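PDB 4GKH: aminoglycoside 3'-phosphotransferase AphA1-IAB from Acinetobacter baumannii, which phosphorylates the 3'-hydroxyl of kanamycin and related aminoglycosides at the expense of a nucleoside triphosphate and so confers resistance to these antibiotics. Local coordinates for residues Ala124-Leu129 and Lys246-Lys251; Phe148-Ala153 and Glu182-Leu187; Ile232-Leu237 and Phe264-Asp269. All blocks are in the same frame, centred on the assembly; numbering follows the deposited sequence.

Interaction 1: Ala124-Leu129 and Lys246-Lys251; sequences ALAVFL and KRLFQK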
# COMPACT_ATOMS: atom_id res chain seq x y z
N ALA A 124 -2.86 -3.78 16.83
CA ALA A 124 -1.59 -4.15 16.21
C ALA A 124 -1.29 -3.26 15.01
O ALA A 124 -0.15 -2.88 14.79
CB ALA A 124 -1.58 -5.61 15.80
N LEU A 125 -2.32 -2.94 14.24
CA LEU A 125 -2.14 -2.09 13.05
C LEU A 125 -1.68 -0.69 13.44
O LEU A 125 -0.81 -0.11 12.79
CB LEU A 125 -3.43 -2.01 12.25
CG LEU A 125 -3.85 -3.24 11.41
CD1 LEU A 125 -5.31 -3.11 10.95
CD2 LEU A 125 -2.91 -3.46 10.21
N ALA A 126 -2.27 -0.15 14.51
CA ALA A 126 -1.89 1.19 14.99
C ALA A 126 -0.43 1.21 15.45
O ALA A 126 0.32 2.14 15.13
CB ALA A 126 -2.81 1.65 16.14
N VAL A 127 -0.03 0.17 16.18
CA VAL A 127 1.34 0.09 16.69
C VAL A 127 2.34 0.07 15.53
O VAL A 127 3.38 0.75 15.55
CB VAL A 127 1.56 -1.18 17.55
CG1 VAL A 127 3.06 -1.40 17.81
CG2 VAL A 127 0.78 -1.10 18.86
N PHE A 128 1.99 -0.70 14.50
CA PHE A 128 2.83 -0.86 13.33
C PHE A 128 2.93 0.46 12.55
O PHE A 128 4.01 0.83 12.08
CB PHE A 128 2.25 -1.96 12.44
CG PHE A 128 3.16 -2.43 11.33
CD1 PHE A 128 3.15 -1.81 10.08
CD2 PHE A 128 4.01 -3.51 11.52
CE1 PHE A 128 3.99 -2.25 9.05
CE2 PHE A 128 4.84 -3.95 10.50
CZ PHE A 128 4.82 -3.32 9.26
N LEU A 129 1.81 1.15 12.42
CA LEU A 129 1.77 2.43 11.74
C LEU A 129 2.53 3.49 12.53
O LEU A 129 3.25 4.31 11.94
CB LEU A 129 0.31 2.85 11.49
CG LEU A 129 0.08 4.05 10.56
CD1 LEU A 129 0.70 3.78 9.19
CD2 LEU A 129 -1.42 4.34 10.41
N LYS A 246 -12.82 4.30 14.68
CA LYS A 246 -12.49 5.23 15.75
C LYS A 246 -11.30 4.71 16.56
O LYS A 246 -10.42 5.48 16.96
CB LYS A 246 -13.70 5.46 16.66
CG LYS A 246 -13.44 6.49 17.75
CD LYS A 246 -14.61 6.62 18.71
CE LYS A 246 -14.38 7.76 19.69
NZ LYS A 246 -14.42 9.10 19.03
N ARG A 247 -11.26 3.40 16.78
CA ARG A 247 -10.19 2.78 17.56
C ARG A 247 -8.81 2.96 16.91
O ARG A 247 -7.80 3.08 17.61
CB ARG A 247 -10.47 1.29 17.80
CG ARG A 247 -9.39 0.60 18.65
CD ARG A 247 -9.81 -0.82 19.00
NE ARG A 247 -8.98 -1.39 20.06
CZ ARG A 247 -9.39 -1.60 21.30
NH1 ARG A 247 -10.64 -1.31 21.65
NH2 ARG A 247 -8.56 -2.12 22.20
N LEU A 248 -8.79 2.96 15.58
CA LEU A 248 -7.55 3.16 14.85
C LEU A 248 -6.91 4.50 15.21
O LEU A 248 -5.74 4.55 15.57
CB LEU A 248 -7.80 3.10 13.34
CG LEU A 248 -6.58 3.55 12.53
CD1 LEU A 248 -5.40 2.61 12.79
CD2 LEU A 248 -6.94 3.64 11.03
N PHE A 249 -7.69 5.57 15.13
CA PHE A 249 -7.21 6.89 15.54
C PHE A 249 -6.83 6.95 17.02
O PHE A 249 -5.77 7.47 17.37
CB PHE A 249 -8.24 7.97 15.22
CG PHE A 249 -8.20 8.42 13.79
CD1 PHE A 249 -7.17 9.23 13.34
CD2 PHE A 249 -9.19 8.04 12.90
CE1 PHE A 249 -7.13 9.65 12.03
CE2 PHE A 249 -9.15 8.46 11.59
CZ PHE A 249 -8.12 9.26 11.15
N GLN A 250 -7.71 6.44 17.89
CA GLN A 250 -7.45 6.43 19.32
C GLN A 250 -6.11 5.78 19.68
O GLN A 250 -5.30 6.38 20.39
CB GLN A 250 -8.57 5.72 20.07
CG GLN A 250 -8.26 5.46 21.54
CD GLN A 250 -8.21 6.72 22.37
OE1 GLN A 250 -7.54 6.77 23.40
NE2 GLN A 250 -8.92 7.75 21.92
N LYS A 251 -5.88 4.57 19.18
CA LYS A 251 -4.67 3.81 19.52
C LYS A 251 -3.44 4.43 18.87
O LYS A 251 -2.35 4.38 19.41
CB LYS A 251 -4.82 2.34 19.12
CG LYS A 251 -5.88 1.61 19.99
CD LYS A 251 -5.44 1.58 21.43
CE LYS A 251 -6.47 0.90 22.32
NZ LYS A 251 -5.85 0.57 23.63

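Interaction 2: Phe148-Ala153 and Glu182-Leu187; sequences FRLAQA and EMHKLL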
# COMPACT_ATOMS: atom_id res chain seq x y z
N PHE A 148 3.19 16.30 -5.47
CA PHE A 148 3.63 15.20 -6.32
C PHE A 148 2.48 14.24 -6.69
O PHE A 148 2.31 13.85 -7.86
CB PHE A 148 4.76 14.43 -5.63
CG PHE A 148 5.22 13.21 -6.38
CD1 PHE A 148 6.12 13.33 -7.42
CD2 PHE A 148 4.77 11.95 -6.02
CE1 PHE A 148 6.54 12.21 -8.13
CE2 PHE A 148 5.19 10.82 -6.71
CZ PHE A 148 6.08 10.95 -7.76
N ARG A 149 1.69 13.86 -5.70
CA ARG A 149 0.60 12.91 -5.93
C ARG A 149 -0.54 13.54 -6.71
O ARG A 149 -1.21 12.87 -7.49
CB ARG A 149 0.05 12.35 -4.60
CG ARG A 149 1.03 11.52 -3.75
CD ARG A 149 1.57 10.24 -4.41
NE ARG A 149 0.54 9.30 -4.87
CZ ARG A 149 -0.20 8.53 -4.08
NH1 ARG A 149 -0.06 8.58 -2.75
NH2 ARG A 149 -1.10 7.72 -4.61
N LEU A 150 -0.78 14.83 -6.48
CA LEU A 150 -1.85 15.49 -7.23
C LEU A 150 -1.50 15.54 -8.72
O LEU A 150 -2.35 15.31 -9.59
CB LEU A 150 -2.11 16.89 -6.67
CG LEU A 150 -2.99 16.92 -5.42
CD1 LEU A 150 -2.92 18.28 -4.76
CD2 LEU A 150 -4.43 16.58 -5.75
N ALA A 151 -0.24 15.82 -9.03
CA ALA A 151 0.19 15.82 -10.42
C ALA A 151 0.08 14.41 -11.01
O ALA A 151 -0.27 14.26 -12.18
CB ALA A 151 1.61 16.37 -10.56
N GLN A 152 0.40 13.39 -10.22
CA GLN A 152 0.24 12.02 -10.67
C GLN A 152 -1.23 11.74 -10.98
O GLN A 152 -1.57 11.12 -11.98
CB GLN A 152 0.68 11.04 -9.59
CG GLN A 152 2.03 10.39 -9.80
CD GLN A 152 2.38 9.40 -8.68
OE1 GLN A 152 1.69 9.32 -7.66
NE2 GLN A 152 3.45 8.64 -8.87
N ALA A 153 -2.10 12.20 -10.08
CA ALA A 153 -3.54 11.98 -10.23
C ALA A 153 -4.08 12.66 -11.49
O ALA A 153 -4.91 12.10 -12.24
CB ALA A 153 -4.26 12.49 -9.00
N GLU A 182 -14.01 18.85 -6.75
CA GLU A 182 -14.44 18.91 -5.36
C GLU A 182 -13.25 18.77 -4.43
O GLU A 182 -13.19 19.40 -3.38
CB GLU A 182 -15.46 17.81 -5.06
CG GLU A 182 -16.79 18.05 -5.76
CD GLU A 182 -17.59 19.13 -5.08
OE1 GLU A 182 -17.87 20.16 -5.73
OE2 GLU A 182 -17.94 18.94 -3.89
N MSE A 183 -12.31 17.93 -4.82
CA MSE A 183 -11.13 17.69 -4.02
C MSE A 183 -10.34 18.99 -3.81
O MSE A 183 -9.78 19.20 -2.74
CB MSE A 183 -10.25 16.62 -4.67
CG MSE A 183 -9.03 16.27 -3.84
SE MSE A 183 -8.01 14.77 -4.51
CE MSE A 183 -7.71 15.42 -6.34
N HIS A 184 -10.31 19.85 -4.82
CA HIS A 184 -9.50 21.07 -4.70
C HIS A 184 -10.09 22.12 -3.76
O HIS A 184 -9.39 23.01 -3.29
CB HIS A 184 -9.11 21.63 -6.07
CG HIS A 184 -8.03 20.85 -6.74
ND1 HIS A 184 -8.26 19.62 -7.33
CD2 HIS A 184 -6.70 21.08 -6.86
CE1 HIS A 184 -7.12 19.14 -7.80
NE2 HIS A 184 -6.16 20.01 -7.53
N LYS A 185 -11.38 21.99 -3.46
CA LYS A 185 -12.03 22.87 -2.49
C LYS A 185 -11.59 22.68 -1.03
O LYS A 185 -11.80 23.57 -0.20
CB LYS A 185 -13.55 22.78 -2.64
CG LYS A 185 -14.01 23.19 -4.03
CD LYS A 185 -15.45 22.79 -4.31
CE LYS A 185 -15.83 23.16 -5.74
NZ LYS A 185 -17.23 22.77 -6.06
N LEU A 186 -10.96 21.55 -0.72
CA LEU A 186 -10.45 21.29 0.62
C LEU A 186 -9.08 21.94 0.89
O LEU A 186 -8.73 22.23 2.04
CB LEU A 186 -10.34 19.77 0.84
CG LEU A 186 -11.54 18.92 0.43
CD1 LEU A 186 -11.13 17.46 0.29
CD2 LEU A 186 -12.69 19.06 1.40
N LEU A 187 -8.32 22.16 -0.18
CA LEU A 187 -6.95 22.70 -0.09
C LEU A 187 -6.95 24.21 0.21
O LEU A 187 -7.87 24.92 -0.19
CB LEU A 187 -6.18 22.40 -1.39
CG LEU A 187 -5.83 20.93 -1.67
CD1 LEU A 187 -5.00 20.75 -2.94
CD2 LEU A 187 -5.12 20.30 -0.46

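Interaction 3: Ile232-Leu237 and Phe264-Asp269; sequences ILWNCL and FHLMLD. With KAN (kanamycin a), chain M.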
# COMPACT_ATOMS: atom_id res chain seq x y z
N ILE A 232 -6.51 5.65 4.31
CA ILE A 232 -6.75 4.43 3.57
C ILE A 232 -7.13 3.28 4.49
O ILE A 232 -8.04 2.51 4.19
CB ILE A 232 -5.55 4.08 2.67
CG1 ILE A 232 -5.43 5.16 1.58
CG2 ILE A 232 -5.68 2.69 2.07
CD1 ILE A 232 -4.38 4.85 0.49
N LEU A 233 -6.46 3.18 5.64
CA LEU A 233 -6.79 2.10 6.57
C LEU A 233 -8.16 2.36 7.19
O LEU A 233 -8.96 1.43 7.37
CB LEU A 233 -5.71 1.99 7.67
CG LEU A 233 -5.94 0.85 8.67
CD1 LEU A 233 -6.09 -0.48 7.93
CD2 LEU A 233 -4.80 0.78 9.68
N TRP A 234 -8.43 3.61 7.53
CA TRP A 234 -9.73 4.00 8.10
C TRP A 234 -10.87 3.65 7.13
O TRP A 234 -11.95 3.18 7.52
CB TRP A 234 -9.72 5.51 8.42
CG TRP A 234 -10.97 6.04 9.05
CD1 TRP A 234 -11.26 6.10 10.38
CD2 TRP A 234 -12.09 6.62 8.37
NE1 TRP A 234 -12.50 6.66 10.58
CE2 TRP A 234 -13.03 6.98 9.36
CE3 TRP A 234 -12.40 6.84 7.03
CZ2 TRP A 234 -14.26 7.57 9.04
CZ3 TRP A 234 -13.63 7.43 6.71
CH2 TRP A 234 -14.53 7.79 7.72
N ASN A 235 -10.62 3.87 5.84
CA ASN A 235 -11.61 3.54 4.82
C ASN A 235 -11.88 2.02 4.81
O ASN A 235 -13.04 1.60 4.81
CB ASN A 235 -11.13 4.02 3.43
CG ASN A 235 -12.25 4.00 2.40
OD1 ASN A 235 -13.39 4.32 2.70
ND2 ASN A 235 -11.92 3.64 1.17
N CYS A 236 -10.82 1.22 4.86
CA CYS A 236 -10.95 -0.24 4.87
C CYS A 236 -11.77 -0.72 6.05
O CYS A 236 -12.66 -1.58 5.91
CB CYS A 236 -9.57 -0.90 4.94
SG CYS A 236 -8.66 -0.70 3.39
N LEU A 237 -11.46 -0.18 7.22
CA LEU A 237 -12.14 -0.57 8.45
C LEU A 237 -13.62 -0.21 8.42
O LEU A 237 -14.43 -0.83 9.11
CB LEU A 237 -11.45 0.05 9.65
CG LEU A 237 -10.05 -0.50 9.96
CD1 LEU A 237 -9.37 0.29 11.08
CD2 LEU A 237 -10.15 -1.97 10.32
N PHE A 264 -9.62 14.71 2.23
CA PHE A 264 -8.67 14.93 1.15
C PHE A 264 -7.97 13.65 0.70
O PHE A 264 -7.91 13.36 -0.50
CB PHE A 264 -7.64 16.02 1.46
CG PHE A 264 -6.58 16.13 0.39
CD1 PHE A 264 -6.83 16.86 -0.76
CD2 PHE A 264 -5.37 15.44 0.51
CE1 PHE A 264 -5.86 16.95 -1.77
CE2 PHE A 264 -4.42 15.51 -0.50
CZ PHE A 264 -4.67 16.26 -1.64
N HIS A 265 -7.44 12.88 1.63
CA HIS A 265 -6.67 11.70 1.26
C HIS A 265 -7.52 10.56 0.71
O HIS A 265 -7.06 9.81 -0.15
CB HIS A 265 -5.76 11.24 2.42
CG HIS A 265 -4.60 12.16 2.66
ND1 HIS A 265 -4.67 13.24 3.53
CD2 HIS A 265 -3.37 12.22 2.09
CE1 HIS A 265 -3.52 13.88 3.51
NE2 HIS A 265 -2.71 13.29 2.65
N LEU A 266 -8.75 10.46 1.20
CA LEU A 266 -9.72 9.51 0.64
C LEU A 266 -10.02 9.87 -0.81
O LEU A 266 -10.07 9.01 -1.69
CB LEU A 266 -11.02 9.56 1.44
CG LEU A 266 -10.93 8.97 2.85
CD1 LEU A 266 -12.20 9.25 3.63
CD2 LEU A 266 -10.67 7.49 2.73
N MSE A 267 -10.23 11.15 -1.06
CA MSE A 267 -10.53 11.58 -2.41
C MSE A 267 -9.31 11.37 -3.32
O MSE A 267 -9.45 10.94 -4.47
CB MSE A 267 -11.01 13.03 -2.41
CG MSE A 267 -12.38 13.21 -1.74
SE MSE A 267 -13.00 15.02 -1.85
CE MSE A 267 -13.85 14.90 -3.58
N LEU A 268 -8.12 11.62 -2.81
CA LEU A 268 -6.92 11.45 -3.64
C LEU A 268 -6.74 9.99 -4.05
O LEU A 268 -6.36 9.70 -5.18
CB LEU A 268 -5.68 11.97 -2.91
CG LEU A 268 -4.33 11.94 -3.65
CD1 LEU A 268 -4.37 12.84 -4.88
CD2 LEU A 268 -3.23 12.38 -2.70
N ASP A 269 -7.07 9.08 -3.14
CA ASP A 269 -6.90 7.66 -3.44
C ASP A 269 -7.86 7.15 -4.52
O ASP A 269 -7.61 6.10 -5.11
CB ASP A 269 -6.95 6.78 -2.17
CG ASP A 269 -6.27 5.42 -2.36
OD1 ASP A 269 -5.14 5.38 -2.89
OD2 ASP A 269 -6.85 4.39 -1.98
C1 KAN M . -7.64 -0.47 -4.82
C2 KAN M . -6.47 -1.17 -4.18
C3 KAN M . -5.14 -0.51 -4.51
C4 KAN M . -4.97 -0.52 -6.02
C5 KAN M . -6.12 0.25 -6.64
C6 KAN M . -5.88 0.17 -8.15
C7 KAN M . -11.08 3.24 -3.29
C8 KAN M . -11.26 1.75 -3.30
C9 KAN M . -9.87 1.10 -3.20
C10 KAN M . -8.99 1.47 -4.41
C11 KAN M . -8.80 3.01 -4.36
C12 KAN M . -10.17 3.67 -4.46
C13 KAN M . -12.88 0.22 -2.24
C14 KAN M . -14.16 0.56 -1.47
C15 KAN M . -13.95 0.84 -0.00
C16 KAN M . -13.31 -0.37 0.64
C17 KAN M . -11.98 -0.60 -0.08
C18 KAN M . -11.12 -1.70 0.58
N1 KAN M . -6.94 0.90 -8.85
N2 KAN M . -7.97 3.43 -5.50
N3 KAN M . -12.44 3.81 -3.43
N4 KAN M . -15.24 1.09 0.65
O5 KAN M . -7.36 -0.39 -6.27
O6 KAN M . -6.67 -1.18 -2.75
O7 KAN M . -4.10 -1.28 -3.87
O8 KAN M . -3.74 0.12 -6.39
O9 KAN M . -7.69 0.86 -4.31
O10 KAN M . -9.97 -0.34 -2.99
O11 KAN M . -12.14 1.44 -2.18
O12 KAN M . -12.21 -0.84 -1.50
O13 KAN M . -14.76 1.65 -2.17
O14 KAN M . -13.07 -0.08 2.01
O15 KAN M . -9.81 -1.72 -0.05

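Interaction 1: Ala124-Leu129 and Lys246-Lys251
Ala-126 meets Lys-251 and Leu-248 in a small apolar helix-to-helix contact in the C-terminal lobe of the enzyme. Helix 118-133 carries the alanine and helix 242-252 the other two. The methyl of Ala-126 points at the second helix. Its CB lies 3.7 Å from CB of Lys-251. The two backbones come close here, with CA of Ala-126 and CA of Lys-251 5.9 Å apart. Ala-126 CB also sits 4.2 Å from the carbonyl O of Leu-248. The enzyme has a fold like that of eukaryotic protein kinases, and both helices belong to its mainly helical C-terminal lobe. Leu-248 brings its CD1 to 4.3 Å from Ala-126 CB. Its side chain also packs on Leu-233 and Leu-237 of helix 227-237. Lys-251 touches with the root of its chain, CB. CG lies beside the backbone N (chi1 -68°) and the chain bends at chi2, which carries the ammonium end away from Ala-126 towards the exposed side. A salt bridge from Arg-247 NE to Asp-123 OD1 joins the same two helices.

Interaction 2: Phe148-Ala153 and Glu182-Leu187
Leu-150 reaches from helix 146-158 into a group of three side chains: Met-183, His-184 and Leu-187. The two methyls of its fork have different partners. CD1 goes to Leu-187. The two leucines meet tip to tip, with Leu-150 CD1 3.7 Å from Leu-187 CD1. CD2 goes to Met-183, a selenomethionine in this crystal. Here the leucine and selenomethionine chains run alongside in opposite senses. Met-183 CE touches Leu-150 CD2 at 3.5 Å, and SE stands a little farther from the same methyl, at 4.2 Å. The Met-183 chain runs out extended and then turns at its last torsion (chi3 55°), which sets the end methyl against the leucine. The ring of His-184 comes to the same methyl obliquely, with NE2 4.2 Å from Leu-150 CD2. Its other nitrogen, ND1, is hydrogen-bonded to Trp-180 O, which helps to fix the ring's rotation. The contact is therefore made by side-chain ends. The nearest CA atoms, those of Leu-150 and His-184, are 9.8 Å apart. This is plain helix packing in the C-terminal lobe of the kinase-like fold, away from the annotated sites. Arg-149, beside Leu-150, makes a cation-pi contact with the ring of Phe-272, the C-terminal residue, which lines the kanamycin pocket. The contact joins helix 146-158 to the C-terminal part of helix 176-184 and the chain that follows. Helix 259-269 packs against both: its Phe-264 touches Leu-150, Met-183 and Leu-187.

Interaction 3: Ile232-Leu237 and Phe264-Asp269
Ile-232, Trp-234 and Asn-235 of helix 227-237 pack on Leu-266 and Asp-269 of helix 259-269. This is a helix crossing in the substrate-binding part of the kinase-like fold. The short helix segments run nearly perpendicular, at 83°, with their axes 10.1 Å apart. Phe-264 takes no part in the crossing and meets Phe-189 edge-to-face. His-265 ND1 is hydrogen-bonded to Lys-261 O. Leu-266 is the first residue to fill the crossing. Its CD1 lies 3.9 Å from Trp-234 CZ3 and meets the indole obliquely. Its other methyl, CD2, rests 3.6 Å from Asn-235 CB. That asparagine gives its ND2 to Asp-168 OD1, which itself hydrogen-bonds kanamycin. Met-267 and Leu-268 turn to helix 176-184, on Met-183. Asp-269 comes last, where the helix reaches the antibiotic. Its CG is anti to the backbone N (chi1 -159°), and its side chain crosses that of Ile-232 at about a right angle. Ile-232 CD1 sits over a face of the carboxylate, 3.5 Å from Asp-269 CG, OD1 and OD2 alike. Ile-232 is also close to Asp-199, probably the proton acceptor. The backbone carbonyl of Asp-269 serves the substrate: kanamycin N2 donates a hydrogen bond of 2.7 Å to Asp-269 O.

In the fold
From the N terminus, helix 118-133 comes first and opens interaction 1. Helix 146-158 then opens interaction 2, which closes at helix 176-184; its segments are 29 residues apart at the closest ends. That short loop lies wholly within the long one of interaction 1. Helix 227-237 next opens interaction 3. Helix 242-252 closes interaction 1, and helix 259-269 closes interaction 3, so these two loops cross. Interactions 1 and 3 touch through Phe-249 on Trp-234. Interactions 2 and 3 touch through Met-183 and Leu-268. Interactions 1 and 2 do not touch; their centres are about 26 Å apart. All three tie together helices of the C-terminal lobe. Interaction 3 touches both others and holds three residues of the kanamycin pocket.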